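PDB 3BZW: putative lipase from Bacteroides thetaiotaomicron VPI-5482, which probably hydrolyses ester bonds as a GDSL-like (SGNH-family) lipase or acylhydrolase, perhaps with lysophospholipase activity. Local coordinates for residues D34-P39 against L93-T98; L165-H170 against I211-F216; G26-Y31 against G86-A91. All coordinates share one frame; numbering follows the deposited sequence.

Interaction 1. Residues D34-P39 against L93-T98; sequences DSITDP and LVFMGT. With ACT (acetate ion), chain G.
Ile36 and Thr37 reach the Phe95 ring obliquely from neighbouring positions. Ile36 brings CG2 to 3.8 Å from Phe95 CE1, while Thr37 sets OG1 beside Phe95 CD1. Farther along, Asp34 and Thr98 cross at about a right angle, with OD2 of Asp34 3.6 Å from the CG2 methyl of Thr98. The selenium of Met96, a selenomethionine, lies close to the backbone N of Asp34. Water carries the polar part of this contact. Asp34 OD2 receives a hydrogen from water 2 at 2.7 Å, and this water accepts from Gly97 N. Water 3 also donates to Asp34 OD2, at 2.9 Å, and accepts from Thr98 N, at the start of a helix. Water 1 accepts from Asp34 N and Thr37 OG1 and donates to Phe95 O, 2.8 Å away.

Asp34 and Ser35 form the Asp-Ser pair of the GDSL signature, in which the serine is the usual nucleophile of SGNH hydrolases. An acetate, probably from the crystallisation liquor, accepts a bond of 3.1 Å at its OXT from Ser35 N and is also bonded by Gly68 N, Asn99 ND2 and His242 NE2, a grouping consistent with the oxyanion hole and catalytic histidine of this family. Its methyl packs against Thr98 CG2.

Behind these groups, the loop is fixed by its own bonds. With CG of Asp34 between the backbone N and the carbonyl carbon (chi1 50°), OD1 accepts from Ile36 N at 3.1 Å, on the anti side and 22° out of the carboxylate plane, which makes an Asx turn. Asp34 O accepts from both Thr37 N and Asp38 N. Still farther out, Thr37 OG1 is also bonded to Tyr49 OH, and Arg171 holds Thr98 OG1.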
ATOM      1  N   ASP A  34     -35.986  -0.434  17.525  1.00  4.39           N
ATOM      2  CA  ASP A  34     -36.078   0.669  18.475  1.00  5.43           C
ATOM      3  C   ASP A  34     -37.154   1.697  18.125  1.00  4.86           C
ATOM      4  O   ASP A  34     -38.169   1.363  17.518  1.00  5.46           O
ATOM      5  CB  ASP A  34     -34.713   1.364  18.613  1.00  6.49           C
ATOM      6  CG  ASP A  34     -34.096   1.726  17.268  1.00  6.47           C
ATOM      7  OD1 ASP A  34     -34.836   2.165  16.363  1.00  8.18           O
ATOM      8  OD2 ASP A  34     -32.864   1.579  17.117  1.00  8.20           O
ATOM      9  N   SER A  35     -36.930   2.951  18.508  1.00  5.79           N
ATOM     10  CA  SER A  35     -37.912   4.005  18.258  1.00  6.92           C
ATOM     11  C   SER A  35     -38.244   4.236  16.788  1.00  6.97           C
ATOM     12  O   SER A  35     -39.361   4.638  16.455  1.00  7.32           O
ATOM     13  CB  SER A  35     -37.447   5.320  18.889  1.00  9.96           C
ATOM     14  OG  SER A  35     -38.383   6.355  18.655  1.00 18.96           O
ATOM     15  N   ILE A  36     -37.286   3.989  15.905  1.00  6.94           N
ATOM     16  CA  ILE A  36     -37.527   4.198  14.484  1.00  6.73           C
ATOM     17  C   ILE A  36     -38.551   3.186  13.963  1.00  6.09           C
ATOM     18  O   ILE A  36     -39.135   3.366  12.893  1.00  6.51           O
ATOM     19  CB  ILE A  36     -36.192   4.139  13.695  1.00  7.41           C
ATOM     20  CG1 ILE A  36     -35.305   5.311  14.144  1.00  8.67           C
ATOM     21  CG2 ILE A  36     -36.450   4.216  12.193  1.00  8.26           C
ATOM     22  CD1 ILE A  36     -34.005   5.465  13.376  1.00 10.43           C
ATOM     23  N   THR A  37     -38.787   2.141  14.749  1.00  4.84           N
ATOM     24  CA  THR A  37     -39.753   1.102  14.405  1.00  5.79           C
ATOM     25  C   THR A  37     -40.998   1.206  15.308  1.00  7.06           C
ATOM     26  O   THR A  37     -42.105   0.838  14.905  1.00  8.85           O
ATOM     27  CB  THR A  37     -39.111  -0.302  14.553  1.00  6.10           C
ATOM     28  OG1 THR A  37     -38.163  -0.503  13.493  1.00  5.47           O
ATOM     29  CG2 THR A  37     -40.169  -1.394  14.502  1.00  5.45           C
ATOM     30  N   ASP A  38     -40.798   1.724  16.518  1.00  6.04           N
ATOM     31  CA  ASP A  38     -41.862   1.896  17.517  1.00  6.09           C
ATOM     32  C   ASP A  38     -43.044   2.709  16.971  1.00  5.55           C
ATOM     33  O   ASP A  38     -42.869   3.826  16.479  1.00  4.89           O
ATOM     34  CB  ASP A  38     -41.282   2.612  18.743  1.00  4.95           C
ATOM     35  CG  ASP A  38     -42.216   2.608  19.946  1.00  7.17           C
ATOM     36  OD1 ASP A  38     -43.448   2.451  19.782  1.00  4.62           O
ATOM     37  OD2 ASP A  38     -41.701   2.786  21.070  1.00  7.77           O
ATOM     38  N   PRO A  39     -44.265   2.157  17.052  1.00  7.26           N
ATOM     39  CA  PRO A  39     -45.445   2.877  16.556  1.00  8.40           C
ATOM     40  C   PRO A  39     -45.662   4.187  17.314  1.00  8.87           C
ATOM     41  O   PRO A  39     -46.258   5.128  16.791  1.00  8.67           O
ATOM     42  CB  PRO A  39     -46.585   1.888  16.808  1.00  8.27           C
ATOM     43  CG  PRO A  39     -45.905   0.553  16.736  1.00 11.22           C
ATOM     44  CD  PRO A  39     -44.628   0.799  17.492  1.00  7.11           C
ATOM     45  N   LEU A  93     -37.706  -8.953  10.448  1.00  6.82           N
ATOM     46  CA  LEU A  93     -36.729  -7.915  10.153  1.00  6.94           C
ATOM     47  C   LEU A  93     -36.197  -7.380  11.478  1.00  7.06           C
ATOM     48  O   LEU A  93     -36.971  -7.102  12.402  1.00  6.19           O
ATOM     49  CB  LEU A  93     -37.359  -6.764   9.362  1.00  7.26           C
ATOM     50  CG  LEU A  93     -37.897  -7.043   7.958  1.00 10.59           C
ATOM     51  CD1 LEU A  93     -38.311  -5.724   7.318  1.00  9.69           C
ATOM     52  CD2 LEU A  93     -36.835  -7.725   7.107  1.00 12.35           C
ATOM     53  N   VAL A  94     -34.879  -7.251  11.573  1.00  6.40           N
ATOM     54  CA  VAL A  94     -34.242  -6.743  12.781  1.00  5.82           C
ATOM     55  C   VAL A  94     -33.504  -5.462  12.398  1.00  7.02           C
ATOM     56  O   VAL A  94     -32.521  -5.498  11.662  1.00  5.97           O
ATOM     57  CB  VAL A  94     -33.244  -7.767  13.355  1.00  7.72           C
ATOM     58  CG1 VAL A  94     -32.711  -7.276  14.693  1.00  7.42           C
ATOM     59  CG2 VAL A  94     -33.929  -9.127  13.512  1.00  6.76           C
ATOM     60  N   PHE A  95     -33.997  -4.339  12.909  1.00  5.32           N
ATOM     61  CA  PHE A  95     -33.461  -3.007  12.624  1.00  5.33           C
ATOM     62  C   PHE A  95     -33.033  -2.451  13.984  1.00  5.78           C
ATOM     63  O   PHE A  95     -33.797  -1.747  14.637  1.00  5.31           O
ATOM     64  CB  PHE A  95     -34.603  -2.183  12.016  1.00  5.48           C
ATOM     65  CG  PHE A  95     -34.189  -0.865  11.430  1.00  5.94           C
ATOM     66  CD1 PHE A  95     -35.159   0.063  11.056  1.00  7.45           C
ATOM     67  CD2 PHE A  95     -32.851  -0.551  11.230  1.00  6.46           C
ATOM     68  CE1 PHE A  95     -34.800   1.283  10.492  1.00  6.98           C
ATOM     69  CE2 PHE A  95     -32.483   0.672  10.663  1.00  7.26           C
ATOM     70  CZ  PHE A  95     -33.458   1.586  10.296  1.00  7.61           C
HETATM   71  N   MSE A  96     -31.802  -2.751  14.393  1.00  5.93           N
HETATM   72  CA  MSE A  96     -31.334  -2.359  15.721  1.00  6.27           C
HETATM   73  C   MSE A  96     -29.846  -2.015  15.797  1.00  5.76           C
HETATM   74  O   MSE A  96     -29.053  -2.476  14.981  1.00  4.58           O
HETATM   75  CB  MSE A  96     -31.609  -3.532  16.670  1.00  8.81           C
HETATM   76  CG  MSE A  96     -31.351  -3.275  18.141  1.00 11.58           C
HETATM   77 SE   MSE A  96     -32.860  -2.433  18.966  1.00 18.46          SE
HETATM   78  CE  MSE A  96     -33.880  -4.029  19.417  1.00 13.95           C
ATOM     79  N   GLY A  97     -29.468  -1.211  16.791  1.00  5.02           N
ATOM     80  CA  GLY A  97     -28.064  -0.887  16.959  1.00  4.84           C
ATOM     81  C   GLY A  97     -27.679   0.562  17.174  1.00  5.19           C
ATOM     82  O   GLY A  97     -26.657   0.843  17.801  1.00  5.16           O
ATOM     83  N   THR A  98     -28.482   1.491  16.673  1.00  3.81           N
ATOM     84  CA  THR A  98     -28.135   2.895  16.835  1.00  5.62           C
ATOM     85  C   THR A  98     -28.061   3.298  18.313  1.00  5.88           C
ATOM     86  O   THR A  98     -27.275   4.171  18.687  1.00  6.85           O
ATOM     87  CB  THR A  98     -29.118   3.808  16.057  1.00  3.87           C
ATOM     88  OG1 THR A  98     -28.445   5.022  15.703  1.00  4.52           O
ATOM     89  CG2 THR A  98     -30.345   4.139  16.896  1.00  4.50           C
TER
HETATM   90  C   ACT G 301     -34.236   5.337  19.407  1.00  9.06           C
HETATM   91  O   ACT G 301     -34.410   6.451  19.869  1.00  9.73           O
HETATM   92  OXT ACT G 301     -34.657   4.361  20.003  1.00  8.64           O
HETATM   93  CH3 ACT G 301     -33.515   5.168  18.094  1.00  7.95           C
HETATM   94  O   HOH W   1     -35.729   0.221  14.540  1.00  3.96           O
HETATM   95  O   HOH W   2     -30.989   0.449  18.636  1.00  4.11           O
HETATM   96  O   HOH W   3     -30.960   1.149  15.022  1.00 10.70           O

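Interaction 2. Residues L165-H170 against I211-F216; sequences LLTPLH and IPVIDF
Thr167 turns OG1 between its backbone N and carbonyl carbon (chi1 51°), and Asp215 carries CG anti to its own backbone N (chi1 -165°), which swings OD1 back to the Thr167 hydroxyl. That hydroxyl, OG1 of Thr167, donates to OD1 of Asp215 at 2.8 Å, using the anti lone pair of the carboxylate. The same OG1 is bonded to Asn217 N in the first turn of helix 216-219, and the second Asp215 oxygen, OD2, forms a salt bridge with Lys203.

Upstream, the two segments pair as short parallel strands. Leu165 N donates to Pro212 O at 3.1 Å, almost straight at 175°, and Leu165 O takes Ile214 N at 2.9 Å. A weak third bond follows, from Thr167 N to Ile214 O at 3.3 Å. That carbonyl also receives Phe216 N, closing an inverse gamma turn centred on Asp215 that leads into the helix.

The side chains sort by sheet face. Leu165 crosses Ile211 at about a right angle, its CD1 3.9 Å from Ile211 CG2, and meets Val213 CG2 with its CB. On the reverse face Leu166 lies alongside Ile214, with CD2 3.6 Å from Ile214 CB, while its CD1 sits over one face of the Phe216 ring. Leu169 lies side by side with Phe216, its CD2 3.6 Å from Phe216 CD2.

Helix 195-210 links adjacent parallel strands 162-166 and 213-214 in a beta-alpha-beta crossover, its Ile202 packing on Leu165 and Thr167; helix 245-258 covers the Leu166 and Ile214 side, and strand 91-95 pairs with 162-166 through a Val94-Leu166 backbone bond.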
ATOM      1  N   LEU A 165     -31.368  -8.810   8.664  1.00  5.45           N
ATOM      2  CA  LEU A 165     -30.856  -7.734   9.506  1.00  4.91           C
ATOM      3  C   LEU A 165     -30.714  -6.454   8.690  1.00  5.36           C
ATOM      4  O   LEU A 165     -30.316  -6.495   7.528  1.00  4.59           O
ATOM      5  CB  LEU A 165     -29.480  -8.092  10.073  1.00  5.94           C
ATOM      6  CG  LEU A 165     -29.330  -9.413  10.824  1.00  5.24           C
ATOM      7  CD1 LEU A 165     -27.923  -9.500  11.398  1.00  5.28           C
ATOM      8  CD2 LEU A 165     -30.372  -9.495  11.928  1.00  5.85           C
ATOM      9  N   LEU A 166     -31.037  -5.322   9.306  1.00  5.04           N
ATOM     10  CA  LEU A 166     -30.910  -4.030   8.642  1.00  5.50           C
ATOM     11  C   LEU A 166     -29.894  -3.209   9.431  1.00  4.83           C
ATOM     12  O   LEU A 166     -29.952  -3.157  10.661  1.00  3.95           O
ATOM     13  CB  LEU A 166     -32.252  -3.289   8.628  1.00  5.59           C
ATOM     14  CG  LEU A 166     -33.479  -3.984   8.033  1.00  6.59           C
ATOM     15  CD1 LEU A 166     -34.665  -3.023   8.075  1.00  8.97           C
ATOM     16  CD2 LEU A 166     -33.198  -4.419   6.611  1.00  8.66           C
ATOM     17  N   THR A 167     -28.965  -2.573   8.728  1.00  5.75           N
ATOM     18  CA  THR A 167     -27.967  -1.751   9.396  1.00  5.32           C
ATOM     19  C   THR A 167     -28.583  -0.416   9.812  1.00  6.46           C
ATOM     20  O   THR A 167     -29.497   0.093   9.161  1.00  5.67           O
ATOM     21  CB  THR A 167     -26.742  -1.473   8.488  1.00  3.79           C
ATOM     22  OG1 THR A 167     -27.179  -0.981   7.215  1.00  4.08           O
ATOM     23  CG2 THR A 167     -25.923  -2.746   8.292  1.00  5.89           C
ATOM     24  N   PRO A 168     -28.088   0.165  10.913  1.00  6.79           N
ATOM     25  CA  PRO A 168     -28.571   1.445  11.440  1.00  6.74           C
ATOM     26  C   PRO A 168     -28.396   2.579  10.426  1.00  6.58           C
ATOM     27  O   PRO A 168     -27.471   2.555   9.609  1.00  6.64           O
ATOM     28  CB  PRO A 168     -27.710   1.654  12.684  1.00  6.53           C
ATOM     29  CG  PRO A 168     -27.384   0.245  13.120  1.00  9.00           C
ATOM     30  CD  PRO A 168     -27.075  -0.426  11.803  1.00  7.24           C
ATOM     31  N   LEU A 169     -29.285   3.565  10.485  1.00  4.75           N
ATOM     32  CA  LEU A 169     -29.235   4.709   9.573  1.00  5.18           C
ATOM     33  C   LEU A 169     -28.223   5.750  10.034  1.00  4.36           C
ATOM     34  O   LEU A 169     -27.872   5.794  11.210  1.00  3.26           O
ATOM     35  CB  LEU A 169     -30.608   5.387   9.499  1.00  6.43           C
ATOM     36  CG  LEU A 169     -31.813   4.522   9.131  1.00  8.30           C
ATOM     37  CD1 LEU A 169     -33.085   5.357   9.217  1.00 10.36           C
ATOM     38  CD2 LEU A 169     -31.623   3.957   7.733  1.00 11.27           C
ATOM     39  N   HIS A 170     -27.755   6.580   9.101  1.00  4.40           N
ATOM     40  CA  HIS A 170     -26.833   7.653   9.455  1.00  4.19           C
ATOM     41  C   HIS A 170     -27.635   8.510  10.427  1.00  4.71           C
ATOM     42  O   HIS A 170     -28.865   8.539  10.365  1.00  4.70           O
ATOM     43  CB  HIS A 170     -26.424   8.465   8.220  1.00  2.54           C
ATOM     44  CG  HIS A 170     -25.259   7.881   7.480  1.00  2.99           C
ATOM     45  ND1 HIS A 170     -25.372   6.782   6.656  1.00  4.21           N
ATOM     46  CD2 HIS A 170     -23.945   8.211   7.489  1.00  2.01           C
ATOM     47  CE1 HIS A 170     -24.179   6.458   6.190  1.00  2.72           C
ATOM     48  NE2 HIS A 170     -23.295   7.308   6.680  1.00  4.44           N
ATOM     49  N   ILE A 211     -26.623 -15.170   7.699  1.00  6.01           N
ATOM     50  CA  ILE A 211     -27.898 -14.480   7.698  1.00  5.61           C
ATOM     51  C   ILE A 211     -27.818 -13.304   6.733  1.00  6.49           C
ATOM     52  O   ILE A 211     -26.793 -12.627   6.653  1.00  5.81           O
ATOM     53  CB  ILE A 211     -28.243 -13.996   9.134  1.00  5.73           C
ATOM     54  CG1 ILE A 211     -29.680 -13.488   9.195  1.00  4.96           C
ATOM     55  CG2 ILE A 211     -27.268 -12.897   9.573  1.00  5.65           C
ATOM     56  CD1 ILE A 211     -30.172 -13.233  10.624  1.00  5.95           C
ATOM     57  N   PRO A 212     -28.894 -13.059   5.967  1.00  5.60           N
ATOM     58  CA  PRO A 212     -28.846 -11.936   5.029  1.00  5.50           C
ATOM     59  C   PRO A 212     -28.888 -10.585   5.735  1.00  6.19           C
ATOM     60  O   PRO A 212     -29.537 -10.427   6.768  1.00  4.83           O
ATOM     61  CB  PRO A 212     -30.069 -12.174   4.141  1.00  7.09           C
ATOM     62  CG  PRO A 212     -31.033 -12.851   5.073  1.00  6.65           C
ATOM     63  CD  PRO A 212     -30.144 -13.823   5.817  1.00  4.08           C
ATOM     64  N   VAL A 213     -28.175  -9.619   5.174  1.00  4.78           N
ATOM     65  CA  VAL A 213     -28.140  -8.280   5.740  1.00  5.75           C
ATOM     66  C   VAL A 213     -28.387  -7.274   4.627  1.00  6.21           C
ATOM     67  O   VAL A 213     -27.768  -7.356   3.571  1.00  8.16           O
ATOM     68  CB  VAL A 213     -26.763  -7.967   6.378  1.00  7.61           C
ATOM     69  CG1 VAL A 213     -26.742  -6.523   6.899  1.00  4.85           C
ATOM     70  CG2 VAL A 213     -26.472  -8.948   7.506  1.00  6.68           C
ATOM     71  N   ILE A 214     -29.315  -6.352   4.857  1.00  5.27           N
ATOM     72  CA  ILE A 214     -29.602  -5.296   3.899  1.00  6.61           C
ATOM     73  C   ILE A 214     -28.900  -4.074   4.489  1.00  6.83           C
ATOM     74  O   ILE A 214     -29.209  -3.651   5.603  1.00  5.14           O
ATOM     75  CB  ILE A 214     -31.123  -5.040   3.772  1.00  8.95           C
ATOM     76  CG1 ILE A 214     -31.788  -6.247   3.101  1.00  9.67           C
ATOM     77  CG2 ILE A 214     -31.384  -3.770   2.960  1.00  8.31           C
ATOM     78  CD1 ILE A 214     -33.277  -6.096   2.897  1.00 12.89           C
ATOM     79  N   ASP A 215     -27.935  -3.530   3.755  1.00  5.12           N
ATOM     80  CA  ASP A 215     -27.169  -2.387   4.238  1.00  5.78           C
ATOM     81  C   ASP A 215     -27.961  -1.091   4.112  1.00  6.17           C
ATOM     82  O   ASP A 215     -27.635  -0.215   3.306  1.00  4.50           O
ATOM     83  CB  ASP A 215     -25.846  -2.290   3.472  1.00  6.49           C
ATOM     84  CG  ASP A 215     -24.840  -1.375   4.153  1.00  7.97           C
ATOM     85  OD1 ASP A 215     -25.111  -0.914   5.284  1.00  6.47           O
ATOM     86  OD2 ASP A 215     -23.774  -1.121   3.559  1.00  7.96           O
ATOM     87  N   PHE A 216     -29.000  -0.993   4.932  1.00  5.24           N
ATOM     88  CA  PHE A 216     -29.901   0.150   4.981  1.00  6.45           C
ATOM     89  C   PHE A 216     -29.137   1.464   5.134  1.00  5.17           C
ATOM     90  O   PHE A 216     -29.510   2.485   4.549  1.00  4.16           O
ATOM     91  CB  PHE A 216     -30.871  -0.040   6.153  1.00  6.68           C
ATOM     92  CG  PHE A 216     -32.307   0.234   5.809  1.00  8.96           C
ATOM     93  CD1 PHE A 216     -32.845  -0.193   4.597  1.00  8.96           C
ATOM     94  CD2 PHE A 216     -33.139   0.886   6.717  1.00  9.57           C
ATOM     95  CE1 PHE A 216     -34.183   0.021   4.294  1.00  9.40           C
ATOM     96  CE2 PHE A 216     -34.483   1.106   6.423  1.00  9.91           C
ATOM     97  CZ  PHE A 216     -35.006   0.673   5.209  1.00 10.20           C
TER

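Interaction 3. Residues G26-Y31 against G86-A91; sequences GKKVGY and GGEVDA
Lys28 and Asp90 hold each other through backbone and carboxylate. Lys28 N donates to Asp90 OD2 at 2.9 Å, meeting it on the anti side and 19° out of the carboxylate plane, while Lys28 O takes two hydrogens, from Asp90 N at 2.8 Å and from Ala91 N at 3.3 Å.

From CB outward, the Lys28 side chain runs extended beyond CG and crosses Glu88 obliquely. CB lies 3.6 Å from Glu88 O and near Asp90 OD2; CG keeps both neighbours; CD lies by Glu88 O and, less closely, Glu88 CB. At the tip, the salt bridge from NZ is long, 3.9 Å to Glu88 OE1, and water 4 spans the pair, accepting from NZ at 2.6 Å and donating to OE1. The other Glu88 oxygen, OE2, is bonded to His85 ND1.

An alanine at Asp90 would probably leave Lys28 N without its acceptor and let the start of strand 28-33 move more freely against the 86-91 loop.

Farther on, Gly30 N donates to Ala91 O at 2.9 Å, and Val89 CG2 packs 3.8 Å from Gly30 N. Val29 and Ala91 form a parallel bridge with side chains on one face, where strands 28-33 and 91-95 begin to pair; their adjacency, with strand 60-63 flanking 28-33, gives the 2-1-3 strand order of the flavodoxin-like alpha/beta/alpha fold of SGNH hydrolases.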
ATOM      1  N   GLY A  26     -48.437 -10.003   0.752  1.00  9.41           N
ATOM      2  CA  GLY A  26     -49.390 -10.690   1.613  1.00  9.99           C
ATOM      3  C   GLY A  26     -48.836 -11.462   2.797  1.00  9.95           C
ATOM      4  O   GLY A  26     -49.585 -12.143   3.492  1.00  8.45           O
ATOM      5  N   LYS A  27     -47.535 -11.355   3.044  1.00  9.25           N
ATOM      6  CA  LYS A  27     -46.924 -12.079   4.152  1.00  8.64           C
ATOM      7  C   LYS A  27     -47.057 -11.368   5.495  1.00  8.56           C
ATOM      8  O   LYS A  27     -47.394 -10.186   5.561  1.00  7.29           O
ATOM      9  CB  LYS A  27     -45.445 -12.335   3.854  1.00  9.15           C
ATOM     10  CG  LYS A  27     -45.198 -13.110   2.566  1.00  8.98           C
ATOM     11  CD  LYS A  27     -45.917 -14.451   2.559  1.00  9.99           C
ATOM     12  CE  LYS A  27     -45.637 -15.202   1.263  1.00 12.63           C
ATOM     13  NZ  LYS A  27     -46.470 -16.433   1.132  1.00 16.43           N
ATOM     14  N   LYS A  28     -46.798 -12.106   6.569  1.00  7.76           N
ATOM     15  CA  LYS A  28     -46.872 -11.544   7.907  1.00  8.04           C
ATOM     16  C   LYS A  28     -45.443 -11.397   8.406  1.00  8.73           C
ATOM     17  O   LYS A  28     -44.687 -12.370   8.456  1.00  7.01           O
ATOM     18  CB  LYS A  28     -47.702 -12.460   8.806  1.00  8.37           C
ATOM     19  CG  LYS A  28     -49.068 -12.725   8.179  1.00 12.33           C
ATOM     20  CD  LYS A  28     -50.114 -13.156   9.172  1.00 13.77           C
ATOM     21  CE  LYS A  28     -51.462 -13.271   8.468  1.00 17.81           C
ATOM     22  NZ  LYS A  28     -52.564 -13.567   9.419  1.00 20.74           N
ATOM     23  N   VAL A  29     -45.076 -10.173   8.764  1.00  7.64           N
ATOM     24  CA  VAL A  29     -43.715  -9.885   9.198  1.00  6.70           C
ATOM     25  C   VAL A  29     -43.571  -9.323  10.605  1.00  6.87           C
ATOM     26  O   VAL A  29     -44.337  -8.457  11.031  1.00  7.56           O
ATOM     27  CB  VAL A  29     -43.039  -8.895   8.214  1.00  6.57           C
ATOM     28  CG1 VAL A  29     -41.612  -8.609   8.659  1.00  3.84           C
ATOM     29  CG2 VAL A  29     -43.053  -9.470   6.801  1.00  4.37           C
ATOM     30  N   GLY A  30     -42.572  -9.824  11.322  1.00  6.10           N
ATOM     31  CA  GLY A  30     -42.306  -9.334  12.660  1.00  7.26           C
ATOM     32  C   GLY A  30     -41.233  -8.268  12.554  1.00  7.17           C
ATOM     33  O   GLY A  30     -40.206  -8.490  11.914  1.00  8.50           O
ATOM     34  N   TYR A  31     -41.462  -7.107  13.162  1.00  6.18           N
ATOM     35  CA  TYR A  31     -40.482  -6.027  13.104  1.00  6.00           C
ATOM     36  C   TYR A  31     -39.857  -5.766  14.470  1.00  6.08           C
ATOM     37  O   TYR A  31     -40.514  -5.270  15.387  1.00  5.11           O
ATOM     38  CB  TYR A  31     -41.134  -4.745  12.578  1.00  5.40           C
ATOM     39  CG  TYR A  31     -41.689  -4.858  11.170  1.00  6.44           C
ATOM     40  CD1 TYR A  31     -42.984  -5.327  10.939  1.00  7.04           C
ATOM     41  CD2 TYR A  31     -40.922  -4.478  10.072  1.00  6.14           C
ATOM     42  CE1 TYR A  31     -43.503  -5.408   9.642  1.00  5.77           C
ATOM     43  CE2 TYR A  31     -41.425  -4.557   8.776  1.00  6.35           C
ATOM     44  CZ  TYR A  31     -42.715  -5.020   8.565  1.00  7.54           C
ATOM     45  OH  TYR A  31     -43.212  -5.072   7.283  1.00  5.15           O
ATOM     46  N   GLY A  86     -46.253 -16.765  16.912  1.00 11.33           N
ATOM     47  CA  GLY A  86     -45.411 -17.834  16.408  1.00 14.27           C
ATOM     48  C   GLY A  86     -45.954 -18.595  15.212  1.00 14.73           C
ATOM     49  O   GLY A  86     -45.226 -18.844  14.251  1.00 15.34           O
ATOM     50  N   GLY A  87     -47.231 -18.962  15.257  1.00 15.05           N
ATOM     51  CA  GLY A  87     -47.812 -19.716  14.160  1.00 15.04           C
ATOM     52  C   GLY A  87     -48.284 -18.904  12.970  1.00 15.40           C
ATOM     53  O   GLY A  87     -48.743 -19.472  11.980  1.00 15.62           O
ATOM     54  N   GLU A  88     -48.169 -17.583  13.055  1.00 14.31           N
ATOM     55  CA  GLU A  88     -48.606 -16.704  11.970  1.00 15.71           C
ATOM     56  C   GLU A  88     -47.462 -16.052  11.198  1.00 13.21           C
ATOM     57  O   GLU A  88     -47.547 -15.870   9.986  1.00 12.42           O
ATOM     58  CB  GLU A  88     -49.484 -15.574  12.518  1.00 18.94           C
ATOM     59  CG  GLU A  88     -50.657 -16.003  13.374  1.00 25.53           C
ATOM     60  CD  GLU A  88     -51.354 -14.817  14.025  1.00 27.54           C
ATOM     61  OE1 GLU A  88     -51.928 -13.981  13.293  1.00 30.51           O
ATOM     62  OE2 GLU A  88     -51.320 -14.717  15.269  1.00 28.13           O
ATOM     63  N   VAL A  89     -46.397 -15.692  11.907  1.00 11.60           N
ATOM     64  CA  VAL A  89     -45.270 -14.999  11.282  1.00  9.19           C
ATOM     65  C   VAL A  89     -44.561 -15.767  10.166  1.00  9.27           C
ATOM     66  O   VAL A  89     -44.331 -16.974  10.270  1.00  8.88           O
ATOM     67  CB  VAL A  89     -44.239 -14.554  12.356  1.00  8.19           C
ATOM     68  CG1 VAL A  89     -43.447 -15.750  12.861  1.00  9.07           C
ATOM     69  CG2 VAL A  89     -43.325 -13.479  11.784  1.00  7.16           C
ATOM     70  N   ASP A  90     -44.232 -15.049   9.092  1.00  8.20           N
ATOM     71  CA  ASP A  90     -43.552 -15.624   7.930  1.00  8.44           C
ATOM     72  C   ASP A  90     -42.100 -15.183   7.824  1.00  7.73           C
ATOM     73  O   ASP A  90     -41.241 -15.946   7.391  1.00  6.47           O
ATOM     74  CB  ASP A  90     -44.266 -15.223   6.635  1.00  8.06           C
ATOM     75  CG  ASP A  90     -45.676 -15.745   6.564  1.00 11.05           C
ATOM     76  OD1 ASP A  90     -45.866 -16.956   6.803  1.00 11.31           O
ATOM     77  OD2 ASP A  90     -46.589 -14.947   6.263  1.00 10.58           O
ATOM     78  N   ALA A  91     -41.830 -13.939   8.197  1.00  8.65           N
ATOM     79  CA  ALA A  91     -40.471 -13.411   8.128  1.00  7.94           C
ATOM     80  C   ALA A  91     -40.224 -12.429   9.264  1.00  8.47           C
ATOM     81  O   ALA A  91     -41.161 -11.968   9.917  1.00  8.28           O
ATOM     82  CB  ALA A  91     -40.242 -12.732   6.780  1.00  5.80           C
TER
HETATM   83  O   HOH W   4     -52.456 -11.897  11.352  1.00 17.41           O

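From the N terminus, interaction 3 opens first at 26-31, at the start of strand 28-33, and interaction 1 opens just beyond that strand at 34-39. The chain then passes through helix 49-57, strand 60-63 and helix 74-85 before 86-91 closes interaction 3 and 93-98 closes interaction 1, so the two cross, tying opposite ends of strands 28-33 and 91-95. Interaction 2 follows in series, closing the excursion through helix 195-210 between strands 162-166 and 213-214. It touches interaction 1 through the neighbouring strands 91-95 and 162-166, while interactions 2 and 3 stay about 7 Å apart at their nearest atoms. All three reach the same parallel sheet.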